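Local coordinates for protein inorganic pyrophosphatase (Shewanella sp. AS-11, PDB 6LL7) that probably catalyses the hydrolysis of diphosphate to two phosphates, with manganese ions as the cofactor, at residues S14-G19 / I71-E76; G91-H96 / T119-M124; A143-T148 / R162-L167; I221-F226 / L251-I256. All coordinates share one frame; numbering follows the deposited sequence.

Contact 1. Residues S14-G19 / I71-E76. With MN (manganese (II) ion), chain F; MN (manganese (II) ion), chain E.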
loop_
_atom_site.group_PDB
_atom_site.type_symbol
_atom_site.label_atom_id
_atom_site.label_comp_id
_atom_site.label_asym_id
_atom_site.label_seq_id
_atom_site.Cartn_x
_atom_site.Cartn_y
_atom_site.Cartn_z
ATOM N N SER A 14 4.487 -0.082 -3.309
ATOM C CA SER A 14 5.929 -0.428 -3.233
ATOM C C SER A 14 6.158 -1.683 -2.380
ATOM O O SER A 14 6.951 -2.564 -2.837
ATOM C CB SER A 14 6.748 0.730 -2.762
ATOM O OG SER A 14 6.823 1.718 -3.783
ATOM N N ASP A 15 5.464 -1.807 -1.238
ATOM C CA ASP A 15 5.605 -2.950 -0.303
ATOM C C ASP A 15 5.322 -4.256 -1.045
ATOM O O ASP A 15 6.160 -5.179 -0.926
ATOM C CB ASP A 15 4.691 -2.818 0.921
ATOM C CG ASP A 15 5.017 -3.769 2.068
ATOM O OD1 ASP A 15 6.144 -4.301 2.060
ATOM O OD2 ASP A 15 4.162 -3.927 2.980
ATOM N N SER A 16 4.175 -4.350 -1.738
ATOM C CA SER A 16 3.748 -5.558 -2.495
ATOM C C SER A 16 4.774 -5.913 -3.582
ATOM O O SER A 16 5.010 -7.123 -3.769
ATOM C CB SER A 16 2.382 -5.401 -3.111
ATOM O OG SER A 16 1.381 -5.094 -2.130
ATOM N N ILE A 17 5.344 -4.936 -4.305
ATOM C CA ILE A 17 6.235 -5.197 -5.477
ATOM C C ILE A 17 7.651 -5.484 -4.954
ATOM O O ILE A 17 8.237 -6.508 -5.356
ATOM C CB ILE A 17 6.219 -4.008 -6.459
ATOM C CG1 ILE A 17 4.844 -3.765 -7.084
ATOM C CG2 ILE A 17 7.296 -4.174 -7.514
ATOM C CD1 ILE A 17 4.372 -4.870 -8.012
ATOM N N CYS A 18 8.205 -4.599 -4.110
ATOM C CA CYS A 18 9.576 -4.740 -3.543
ATOM C C CYS A 18 9.641 -6.003 -2.665
ATOM O O CYS A 18 10.691 -6.651 -2.621
ATOM C CB CYS A 18 9.972 -3.472 -2.777
ATOM S SG CYS A 18 10.173 -1.986 -3.810
ATOM N N GLY A 19 8.546 -6.346 -1.979
ATOM C CA GLY A 19 8.468 -7.544 -1.122
ATOM C C GLY A 19 8.548 -8.802 -1.968
ATOM O O GLY A 19 9.296 -9.722 -1.586
ATOM N N ILE A 71 1.744 -15.213 -0.529
ATOM C CA ILE A 71 1.015 -13.915 -0.439
ATOM C C ILE A 71 1.868 -12.893 0.328
ATOM O O ILE A 71 2.400 -13.252 1.377
ATOM C CB ILE A 71 -0.343 -14.120 0.240
ATOM C CG1 ILE A 71 -1.241 -15.094 -0.534
ATOM C CG2 ILE A 71 -1.026 -12.775 0.464
ATOM C CD1 ILE A 71 -2.036 -14.464 -1.646
ATOM N N VAL A 72 1.943 -11.653 -0.161
ATOM C CA VAL A 72 2.632 -10.513 0.520
ATOM C C VAL A 72 1.628 -9.388 0.828
ATOM O O VAL A 72 0.840 -9.040 -0.079
ATOM C CB VAL A 72 3.782 -9.987 -0.346
ATOM C CG1 VAL A 72 4.476 -8.803 0.310
ATOM C CG2 VAL A 72 4.772 -11.081 -0.689
ATOM N N ASP A 73 1.648 -8.868 2.065
ATOM C CA ASP A 73 1.123 -7.518 2.431
ATOM C C ASP A 73 -0.408 -7.514 2.446
ATOM O O ASP A 73 -1.006 -6.439 2.258
ATOM C CB ASP A 73 1.612 -6.457 1.430
ATOM C CG ASP A 73 1.494 -5.010 1.866
ATOM O OD1 ASP A 73 1.462 -4.756 3.084
ATOM O OD2 ASP A 73 1.451 -4.144 0.958
ATOM N N HIS A 74 -1.025 -8.663 2.619
ATOM C CA HIS A 74 -2.464 -8.794 2.986
ATOM C C HIS A 74 -2.734 -10.230 3.469
ATOM O O HIS A 74 -1.840 -11.071 3.335
ATOM C CB HIS A 74 -3.357 -8.422 1.795
ATOM C CG HIS A 74 -3.274 -9.399 0.669
ATOM N ND1 HIS A 74 -4.188 -10.431 0.536
ATOM C CD2 HIS A 74 -2.433 -9.488 -0.388
ATOM C CE1 HIS A 74 -3.892 -11.124 -0.537
ATOM N NE2 HIS A 74 -2.830 -10.567 -1.127
ATOM N N SER A 75 -3.926 -10.484 4.000
ATOM C CA SER A 75 -4.446 -11.848 4.242
ATOM C C SER A 75 -5.944 -11.872 3.926
ATOM O O SER A 75 -6.686 -12.544 4.661
ATOM C CB SER A 75 -4.130 -12.325 5.648
ATOM O OG SER A 75 -4.656 -11.454 6.646
ATOM N N GLU A 76 -6.341 -11.164 2.862
ATOM C CA GLU A 76 -7.757 -10.968 2.440
ATOM C C GLU A 76 -8.021 -11.686 1.108
ATOM O O GLU A 76 -7.143 -11.645 0.215
ATOM C CB GLU A 76 -8.089 -9.486 2.252
ATOM C CG GLU A 76 -7.762 -8.604 3.445
ATOM C CD GLU A 76 -8.641 -8.844 4.661
ATOM O OE1 GLU A 76 -9.842 -9.223 4.486
ATOM O OE2 GLU A 76 -8.127 -8.654 5.795
HETATM MN MN MN F . 2.368 -2.910 3.670
HETATM MN MN MN E . 0.144 -2.413 0.686
HETATM O O HOH W 1 -0.691 -3.041 2.243
HETATM O O HOH W 2 0.552 -1.312 3.427
#

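Contact 2. Residues G91-H96 / T119-M124. With MN (manganese (II) ion), chain F.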
loop_
_atom_site.group_PDB
_atom_site.type_symbol
_atom_site.label_atom_id
_atom_site.label_comp_id
_atom_site.label_asym_id
_atom_site.label_seq_id
_atom_site.Cartn_x
_atom_site.Cartn_y
_atom_site.Cartn_z
ATOM N N GLY A 91 2.569 -19.738 1.638
ATOM C CA GLY A 91 3.145 -18.718 2.535
ATOM C C GLY A 91 2.276 -17.488 2.612
ATOM O O GLY A 91 1.569 -17.208 1.637
ATOM N N ILE A 92 2.264 -16.824 3.764
ATOM C CA ILE A 92 1.803 -15.416 3.881
ATOM C C ILE A 92 2.843 -14.634 4.685
ATOM O O ILE A 92 3.166 -15.083 5.796
ATOM C CB ILE A 92 0.427 -15.284 4.538
ATOM C CG1 ILE A 92 -0.675 -16.008 3.758
ATOM C CG2 ILE A 92 0.122 -13.793 4.691
ATOM C CD1 ILE A 92 -1.959 -16.174 4.543
ATOM N N VAL A 93 3.305 -13.502 4.158
ATOM C CA VAL A 93 4.110 -12.518 4.935
ATOM C C VAL A 93 3.387 -11.170 4.900
ATOM O O VAL A 93 3.185 -10.645 3.807
ATOM C CB VAL A 93 5.555 -12.399 4.431
ATOM C CG1 VAL A 93 5.650 -12.081 2.940
ATOM C CG2 VAL A 93 6.299 -11.375 5.257
ATOM N N ASP A 94 3.050 -10.623 6.066
ATOM C CA ASP A 94 2.174 -9.430 6.173
ATOM C C ASP A 94 2.356 -8.751 7.533
ATOM O O ASP A 94 3.054 -9.302 8.411
ATOM C CB ASP A 94 0.720 -9.843 5.960
ATOM C CG ASP A 94 -0.258 -8.684 5.862
ATOM O OD1 ASP A 94 0.208 -7.547 5.591
ATOM O OD2 ASP A 94 -1.475 -8.925 6.043
ATOM N N HIS A 95 1.720 -7.592 7.693
ATOM C CA HIS A 95 1.708 -6.779 8.933
ATOM C C HIS A 95 0.306 -6.203 9.145
ATOM O O HIS A 95 0.213 -5.147 9.786
ATOM C CB HIS A 95 2.761 -5.674 8.847
ATOM C CG HIS A 95 2.557 -4.716 7.715
ATOM N ND1 HIS A 95 2.133 -3.412 7.905
ATOM C CD2 HIS A 95 2.700 -4.873 6.381
ATOM C CE1 HIS A 95 2.031 -2.812 6.738
ATOM N NE2 HIS A 95 2.381 -3.691 5.782
ATOM N N HIS A 96 -0.732 -6.871 8.637
ATOM C CA HIS A 96 -2.147 -6.478 8.859
ATOM C C HIS A 96 -2.835 -7.464 9.800
ATOM O O HIS A 96 -2.256 -8.531 10.108
ATOM C CB HIS A 96 -2.913 -6.406 7.542
ATOM C CG HIS A 96 -2.394 -5.346 6.632
ATOM N ND1 HIS A 96 -1.432 -5.604 5.662
ATOM C CD2 HIS A 96 -2.678 -4.024 6.556
ATOM C CE1 HIS A 96 -1.143 -4.482 5.040
ATOM N NE2 HIS A 96 -1.917 -3.503 5.555
ATOM N N THR A 119 9.799 -5.276 6.449
ATOM C CA THR A 119 10.422 -5.374 7.798
ATOM C C THR A 119 10.454 -6.836 8.248
ATOM O O THR A 119 11.496 -7.265 8.785
ATOM C CB THR A 119 9.686 -4.531 8.836
ATOM O OG1 THR A 119 9.784 -3.189 8.358
ATOM C CG2 THR A 119 10.257 -4.678 10.233
ATOM N N VAL A 120 9.349 -7.553 8.022
ATOM C CA VAL A 120 9.227 -9.004 8.323
ATOM C C VAL A 120 10.185 -9.780 7.409
ATOM O O VAL A 120 10.886 -10.674 7.942
ATOM C CB VAL A 120 7.796 -9.512 8.141
ATOM C CG1 VAL A 120 7.704 -10.972 8.542
ATOM C CG2 VAL A 120 6.794 -8.685 8.933
ATOM N N ILE A 121 10.227 -9.452 6.106
ATOM C CA ILE A 121 11.039 -10.192 5.098
ATOM C C ILE A 121 12.510 -10.052 5.499
ATOM O O ILE A 121 13.291 -10.980 5.221
ATOM C CB ILE A 121 10.772 -9.702 3.660
ATOM C CG1 ILE A 121 9.345 -10.029 3.201
ATOM C CG2 ILE A 121 11.814 -10.278 2.705
ATOM C CD1 ILE A 121 8.988 -9.477 1.848
ATOM N N LYS A 122 12.895 -8.935 6.123
ATOM C CA LYS A 122 14.281 -8.765 6.627
ATOM C C LYS A 122 14.538 -9.810 7.730
ATOM O O LYS A 122 15.674 -10.380 7.760
ATOM C CB LYS A 122 14.484 -7.340 7.143
ATOM C CG LYS A 122 15.938 -6.886 7.200
ATOM C CD LYS A 122 16.617 -7.127 8.507
ATOM C CE LYS A 122 18.063 -6.671 8.470
ATOM N NZ LYS A 122 18.830 -7.152 9.642
ATOM N N MET A 123 13.546 -10.039 8.611
ATOM C CA MET A 123 13.633 -11.053 9.702
ATOM C C MET A 123 13.846 -12.446 9.076
ATOM O O MET A 123 14.609 -13.221 9.644
ATOM C CB MET A 123 12.379 -11.069 10.590
ATOM C CG MET A 123 12.154 -9.792 11.409
ATOM S SD MET A 123 10.472 -9.621 12.193
ATOM C CE MET A 123 10.717 -8.120 13.145
ATOM N N MET A 124 13.228 -12.722 7.921
ATOM C CA MET A 124 13.295 -14.027 7.196
ATOM C C MET A 124 14.728 -14.278 6.717
ATOM O O MET A 124 15.207 -15.419 6.841
ATOM C CB MET A 124 12.331 -14.076 6.001
ATOM C CG MET A 124 10.880 -13.947 6.430
ATOM S SD MET A 124 9.601 -14.027 5.155
ATOM C CE MET A 124 9.743 -15.718 4.576
HETATM MN MN MN F . 2.368 -2.910 3.670
HETATM O O HOH W 2 0.552 -1.312 3.427
#

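Contact 3. Residues A143-T148 / R162-L167. With MN (manganese (II) ion), chain F.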
loop_
_atom_site.group_PDB
_atom_site.type_symbol
_atom_site.label_atom_id
_atom_site.label_comp_id
_atom_site.label_asym_id
_atom_site.label_seq_id
_atom_site.Cartn_x
_atom_site.Cartn_y
_atom_site.Cartn_z
ATOM N N ALA A 143 10.595 0.486 0.412
ATOM C CA ALA A 143 9.264 -0.073 0.739
ATOM C C ALA A 143 8.873 0.349 2.155
ATOM O O ALA A 143 7.694 0.736 2.347
ATOM C CB ALA A 143 9.248 -1.569 0.611
ATOM N N ILE A 144 9.810 0.300 3.109
ATOM C CA ILE A 144 9.480 0.636 4.529
ATOM C C ILE A 144 9.270 2.155 4.648
ATOM O O ILE A 144 8.320 2.560 5.375
ATOM C CB ILE A 144 10.526 0.091 5.520
ATOM C CG1 ILE A 144 10.750 -1.411 5.330
ATOM C CG2 ILE A 144 10.109 0.427 6.947
ATOM C CD1 ILE A 144 12.142 -1.862 5.711
ATOM N N LEU A 145 10.096 2.960 3.967
ATOM C CA LEU A 145 9.970 4.450 3.945
ATOM C C LEU A 145 8.653 4.829 3.245
ATOM O O LEU A 145 8.012 5.802 3.630
ATOM C CB LEU A 145 11.181 5.062 3.247
ATOM C CG LEU A 145 12.532 4.877 3.950
ATOM C CD1 LEU A 145 13.654 5.424 3.084
ATOM C CD2 LEU A 145 12.577 5.555 5.298
ATOM N N SER A 146 8.239 4.046 2.258
ATOM C CA SER A 146 6.959 4.229 1.530
ATOM C C SER A 146 5.790 3.991 2.487
ATOM O O SER A 146 4.992 4.900 2.638
ATOM C CB SER A 146 6.900 3.339 0.322
ATOM O OG SER A 146 5.622 3.435 -0.279
ATOM N N ASP A 147 5.770 2.832 3.152
ATOM C CA ASP A 147 4.693 2.347 4.058
ATOM C C ASP A 147 4.598 3.227 5.308
ATOM O O ASP A 147 3.457 3.542 5.707
ATOM C CB ASP A 147 4.925 0.882 4.480
ATOM C CG ASP A 147 3.987 -0.136 3.840
ATOM O OD1 ASP A 147 3.025 0.325 3.211
ATOM O OD2 ASP A 147 4.211 -1.383 4.006
ATOM N N THR A 148 5.730 3.557 5.934
ATOM C CA THR A 148 5.769 4.281 7.230
ATOM C C THR A 148 5.853 5.793 6.982
ATOM O O THR A 148 5.887 6.532 7.975
ATOM C CB THR A 148 6.946 3.830 8.109
ATOM O OG1 THR A 148 8.148 4.214 7.451
ATOM C CG2 THR A 148 6.974 2.343 8.398
ATOM N N ARG A 162 14.638 0.518 13.122
ATOM C CA ARG A 162 15.897 -0.263 13.304
ATOM C C ARG A 162 16.231 -1.004 12.000
ATOM O O ARG A 162 17.405 -0.995 11.573
ATOM C CB ARG A 162 15.764 -1.257 14.468
ATOM C CG ARG A 162 15.675 -0.629 15.858
ATOM C CD ARG A 162 15.715 -1.689 16.959
ATOM N NE ARG A 162 15.108 -2.952 16.497
ATOM C CZ ARG A 162 14.048 -3.592 17.022
ATOM N NH1 ARG A 162 13.436 -3.148 18.109
ATOM N NH2 ARG A 162 13.617 -4.709 16.452
ATOM N N CYS A 163 15.212 -1.588 11.364
ATOM C CA CYS A 163 15.376 -2.350 10.106
ATOM C C CYS A 163 15.823 -1.420 8.954
ATOM O O CYS A 163 16.762 -1.795 8.251
ATOM C CB CYS A 163 14.101 -3.114 9.782
ATOM S SG CYS A 163 14.265 -4.056 8.251
ATOM N N VAL A 164 15.202 -0.255 8.756
ATOM C CA VAL A 164 15.687 0.742 7.748
ATOM C C VAL A 164 17.148 1.082 8.056
ATOM O O VAL A 164 17.956 1.065 7.114
ATOM C CB VAL A 164 14.834 2.028 7.691
ATOM C CG1 VAL A 164 15.553 3.152 6.961
ATOM C CG2 VAL A 164 13.478 1.774 7.044
ATOM N N GLU A 165 17.477 1.408 9.309
ATOM C CA GLU A 165 18.870 1.801 9.660
ATOM C C GLU A 165 19.797 0.656 9.222
ATOM O O GLU A 165 20.790 0.948 8.550
ATOM C CB GLU A 165 18.989 2.190 11.140
ATOM C CG GLU A 165 18.453 3.578 11.457
ATOM C CD GLU A 165 18.257 3.910 12.937
ATOM O OE1 GLU A 165 18.351 2.983 13.794
ATOM O OE2 GLU A 165 18.010 5.112 13.251
ATOM N N ALA A 166 19.427 -0.605 9.503
ATOM C CA ALA A 166 20.214 -1.818 9.161
ATOM C C ALA A 166 20.395 -1.944 7.644
ATOM O O ALA A 166 21.538 -2.235 7.216
ATOM C CB ALA A 166 19.546 -3.049 9.720
ATOM N N LEU A 167 19.313 -1.756 6.876
ATOM C CA LEU A 167 19.273 -1.944 5.400
ATOM C C LEU A 167 20.076 -0.834 4.711
ATOM O O LEU A 167 20.809 -1.148 3.770
ATOM C CB LEU A 167 17.815 -1.954 4.919
ATOM C CG LEU A 167 16.963 -3.137 5.362
ATOM C CD1 LEU A 167 15.479 -2.828 5.186
ATOM C CD2 LEU A 167 17.324 -4.402 4.605
HETATM MN MN MN F . 2.368 -2.910 3.670
HETATM O O HOH W 2 0.552 -1.312 3.427
#

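Contact 4. Residues I221-F226 / L251-I256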
loop_
_atom_site.group_PDB
_atom_site.type_symbol
_atom_site.label_atom_id
_atom_site.label_comp_id
_atom_site.label_asym_id
_atom_site.label_seq_id
_atom_site.Cartn_x
_atom_site.Cartn_y
_atom_site.Cartn_z
ATOM N N ILE A 221 4.443 15.959 -1.112
ATOM C CA ILE A 221 5.282 16.841 -0.253
ATOM C C ILE A 221 4.549 18.169 -0.036
ATOM O O ILE A 221 4.718 18.771 1.042
ATOM C CB ILE A 221 6.679 17.022 -0.876
ATOM C CG1 ILE A 221 7.449 15.698 -0.849
ATOM C CG2 ILE A 221 7.446 18.154 -0.200
ATOM C CD1 ILE A 221 8.948 15.831 -0.983
ATOM N N ASP A 222 3.743 18.612 -1.001
ATOM C CA ASP A 222 3.024 19.906 -0.889
ATOM C C ASP A 222 1.635 19.764 -1.507
ATOM O O ASP A 222 1.536 19.398 -2.698
ATOM C CB ASP A 222 3.834 21.046 -1.511
ATOM C CG ASP A 222 3.185 22.416 -1.402
ATOM O OD1 ASP A 222 2.128 22.534 -0.759
ATOM O OD2 ASP A 222 3.747 23.366 -1.964
ATOM N N LEU A 223 0.614 20.072 -0.706
ATOM C CA LEU A 223 -0.829 19.967 -1.050
ATOM C C LEU A 223 -1.195 20.941 -2.194
ATOM O O LEU A 223 -2.178 20.670 -2.901
ATOM C CB LEU A 223 -1.573 20.250 0.257
ATOM C CG LEU A 223 -3.083 20.407 0.178
ATOM C CD1 LEU A 223 -3.722 19.157 -0.378
ATOM C CD2 LEU A 223 -3.629 20.726 1.563
ATOM N N ALA A 224 -0.407 21.998 -2.404
ATOM C CA ALA A 224 -0.599 23.041 -3.451
ATOM C C ALA A 224 -0.529 22.467 -4.877
ATOM O O ALA A 224 -1.050 23.133 -5.796
ATOM C CB ALA A 224 0.432 24.140 -3.285
ATOM N N VAL A 225 0.099 21.304 -5.076
ATOM C CA VAL A 225 0.273 20.667 -6.417
ATOM C C VAL A 225 -1.106 20.323 -7.007
ATOM O O VAL A 225 -1.198 20.201 -8.245
ATOM C CB VAL A 225 1.173 19.413 -6.370
ATOM C CG1 VAL A 225 2.561 19.720 -5.813
ATOM C CG2 VAL A 225 0.511 18.262 -5.615
ATOM N N PHE A 226 -2.130 20.162 -6.164
ATOM C CA PHE A 226 -3.489 19.715 -6.566
ATOM C C PHE A 226 -4.382 20.912 -6.941
ATOM O O PHE A 226 -5.493 20.656 -7.467
ATOM C CB PHE A 226 -4.121 18.877 -5.447
ATOM C CG PHE A 226 -3.517 17.508 -5.253
ATOM C CD1 PHE A 226 -3.442 16.612 -6.309
ATOM C CD2 PHE A 226 -3.038 17.104 -4.014
ATOM C CE1 PHE A 226 -2.883 15.354 -6.141
ATOM C CE2 PHE A 226 -2.479 15.847 -3.847
ATOM C CZ PHE A 226 -2.399 14.974 -4.911
ATOM N N LEU A 251 -11.524 10.933 -1.416
ATOM C CA LEU A 251 -10.116 11.026 -1.887
ATOM C C LEU A 251 -9.303 11.783 -0.842
ATOM O O LEU A 251 -9.622 12.961 -0.602
ATOM C CB LEU A 251 -10.039 11.741 -3.239
ATOM C CG LEU A 251 -8.635 11.896 -3.821
ATOM C CD1 LEU A 251 -8.059 10.545 -4.210
ATOM C CD2 LEU A 251 -8.639 12.836 -5.027
ATOM N N LEU A 252 -8.297 11.122 -0.263
ATOM C CA LEU A 252 -7.335 11.712 0.704
ATOM C C LEU A 252 -6.214 12.385 -0.095
ATOM O O LEU A 252 -5.502 11.655 -0.826
ATOM C CB LEU A 252 -6.771 10.601 1.605
ATOM C CG LEU A 252 -7.749 9.963 2.597
ATOM C CD1 LEU A 252 -7.254 8.603 3.074
ATOM C CD2 LEU A 252 -7.986 10.880 3.781
ATOM N N LEU A 253 -6.077 13.713 0.009
ATOM C CA LEU A 253 -4.867 14.449 -0.456
ATOM C C LEU A 253 -3.988 14.670 0.774
ATOM O O LEU A 253 -4.312 15.577 1.563
ATOM C CB LEU A 253 -5.245 15.773 -1.131
ATOM C CG LEU A 253 -6.271 15.694 -2.262
ATOM C CD1 LEU A 253 -6.523 17.065 -2.862
ATOM C CD2 LEU A 253 -5.835 14.729 -3.347
ATOM N N THR A 254 -2.944 13.845 0.931
ATOM C CA THR A 254 -2.112 13.735 2.163
ATOM C C THR A 254 -0.807 14.518 1.967
ATOM O O THR A 254 -0.021 14.134 1.095
ATOM C CB THR A 254 -1.895 12.255 2.522
ATOM O OG1 THR A 254 -3.160 11.683 2.852
ATOM C CG2 THR A 254 -0.941 12.041 3.675
ATOM N N ASP A 255 -0.604 15.577 2.756
ATOM C CA ASP A 255 0.625 16.417 2.782
ATOM C C ASP A 255 1.542 15.833 3.862
ATOM O O ASP A 255 1.183 15.904 5.033
ATOM C CB ASP A 255 0.264 17.890 3.029
ATOM C CG ASP A 255 1.407 18.884 2.874
ATOM O OD1 ASP A 255 2.505 18.634 3.458
ATOM O OD2 ASP A 255 1.177 19.914 2.189
ATOM N N ILE A 256 2.669 15.241 3.474
ATOM C CA ILE A 256 3.550 14.494 4.418
ATOM C C ILE A 256 4.416 15.483 5.213
ATOM O O ILE A 256 5.015 15.038 6.214
ATOM C CB ILE A 256 4.383 13.414 3.694
ATOM C CG1 ILE A 256 5.473 13.981 2.783
ATOM C CG2 ILE A 256 3.470 12.457 2.943
ATOM C CD1 ILE A 256 6.736 13.144 2.760
#

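Contact 1. Residues S14-G19 / I71-E76
D15 and D73 meet as ligands of the two-manganese centre of a DHH-family (family II) pyrophosphatase, where the first turn of helix 14-29 faces the end of strand 68-72 in the parallel sheet. This is the tight part. The manganese of chain F draws D15 OD2 to within 2.8 Å of D73 OD1; the pair is not a hydrogen bond, both oxygens being turned to the metal, and the shared cation probably offsets their repulsion. The two carboxylate planes are turned 64° apart. D73 is the bridge: OD1 binds the chain F manganese at 2.1 Å, and OD2 binds the chain E manganese at 2.2 Å. With CG anti to the backbone N (chi1 -164°), its carboxylate is swung from the strand end out to the metals. H95 and D147 complete the protein ligands of the first ion, H9 and D13 those of the second, and each ion also carries a bound water. Behind D15, its other oxygen, OD1, accepts from N118, a second-shell bond that probably limits rotation of the carboxylate. S16 OG finds its main partner in D13. Away from the metals the fit is looser: the V72 methyl CG1 lies against helix backbone, 4.2 Å from D15 O and 4.4 Å from S16 CA. G19 has no side chain here, where a CB would press on that methyl; V72 CG1 sits 4.4 Å from G19 CA.

Contact 2. Residues G91-H96 / T119-M124
Next to the V93-V120 packing, two imidazole rings follow the end of strand 88-94. One face of the H95 ring has H96 CE1 3.6 Å above it, offset toward the rim, while NE2 binds the chain F manganese at 2.2 Å. The H96 ring meets D94 at its edge: H96 ND1 donates to the syn lone pair of D94 OD1 at 2.5 Å, with the oxygen tilted 17° from the ring plane. The same OD1 takes a weak bond from H95 N, so one carboxylate oxygen holds both the ring of H96 and the backbone turn. Replacing H96 with alanine would probably leave D94 OD1 without its imidazole N-H and take away the group lying against the H95 face, letting this metal ligand shift. D94, H95 and H96 spell the DHH motif that names the family. The strand belongs to the parallel sheet of the N-terminal domain, and helix 117-128 lies against it; the axes of the two short segments approach to 8.4 Å, their N-to-C directions 125° apart. Their side-chain contacts are apolar and centre on one methyl. V93 CG2, anti to its own N, reaches V120 CG1 at 3.6 Å, the two side chains lying alongside and running opposite ways. L23 of helix 14-29 also packs on V93. The same V93 methyl touches I121 CG1 at 3.9 Å and, one helical turn on from V120, M124 SD at 4.2 Å. The other methyl of V120, CG2, lies 3.8 Å from D94 O.

Contact 3. Residues A143-T148 / R162-L167
A near-antiparallel helix pair backs the manganese site: I144, on the helix that carries the metal ligand D147, packs against V164 of helix 158-171. The short segments run at 151° with axes 10.5 Å apart, a spacing filled by branched side chains and crossed by no hydrogen bond. I144 works with two branches. Its CG2 meets V164 CG2 at 3.6 Å, the two side chains passing alongside with their directions reversed. Its CG1 arm, anti to the carbonyl carbon, extends to CD1, which touches L167 CD1 at 3.5 Å and C163 SG at 4.0 Å; I144 and L167 meet roughly perpendicular. L145 CD2 adds a looser touch on the other methyl of V164, CG1. D147 takes no part in this packing and turns its carboxylate to the metal. Its OD2 binds the chain F manganese at 2.4 Å, alongside D15, D73 and H95, while its OD1 accepts from a water on that same ion, so the carboxylate grips the metal both directly and through its water. I144 O receives two donors. T148 N gives the usual helical bond, and T148 OG1 donates at 2.7 Å from the opposite face of the carbonyl, 36° out of its plane.

Contact 4. Residues I221-F226 / L251-I256
The loop after strand 211-220 runs close beside the end of strand 248-255, L223 and D255 lying 5.4 Å apart at their CA atoms, where it turns into the 3-10 segment 223-226. Both belong to the DHHA2 domain. D255 forms the polar link: its OD2 accepts from L223 N at 3.0 Å, met from above the carboxylate plane with an N-H...O angle of 146°. CG anti to the backbone N (chi1 -171°) brings this carboxylate across to the loop. In the loop D222 makes an Asx turn at the start of the 3-10 segment, OD1 accepting from A224 N at 3.1 Å. Further along, the F226 ring is sandwiched. L253 CD2 stands 3.7 Å from the ring centroid in a CH-pi contact, 15° off the normal, and V225 CG2 covers the opposite face. L223 CD1 crosses to L253 CB at 3.8 Å, and at the other end I221 and I256 meet loosely through their CG1 atoms. With alanine in place of D255, the N-H of L223 is likely to lose its acceptor and K258 its salt-bridge mate, freeing the loop to shift. D222 OD1 lies 4.1 Å from D255 OD2, a pairing of like charges that K258 probably eases, by its salt bridge to D255 and a long, weak ion pair with D222. One carboxylate thus ties the loop backbone to a lysine charge, while L223, L253 and F226 pack together beside it.

Contacts 1, 2 and 3 converge on the chain F manganese, with centres 9 Å (1 and 2), 13 Å (2 and 3) and 15 Å (1 and 3) apart. Contacts 1 and 2 share the parallel sheet, through neighbouring strands 68-72 and 88-94; contact 3 adds the helices 134-148 and 158-171 beside it. Contact 4 stands apart, on the mixed sheet of the DHHA2 domain, its centre 22 to 30 Å from the others and its nearest atoms about 8 Å from contact 3. All four follow in series along the chain. Ligands from distant points in the sequence thus build one metal centre, which in this family faces the C-terminal domain across a cleft.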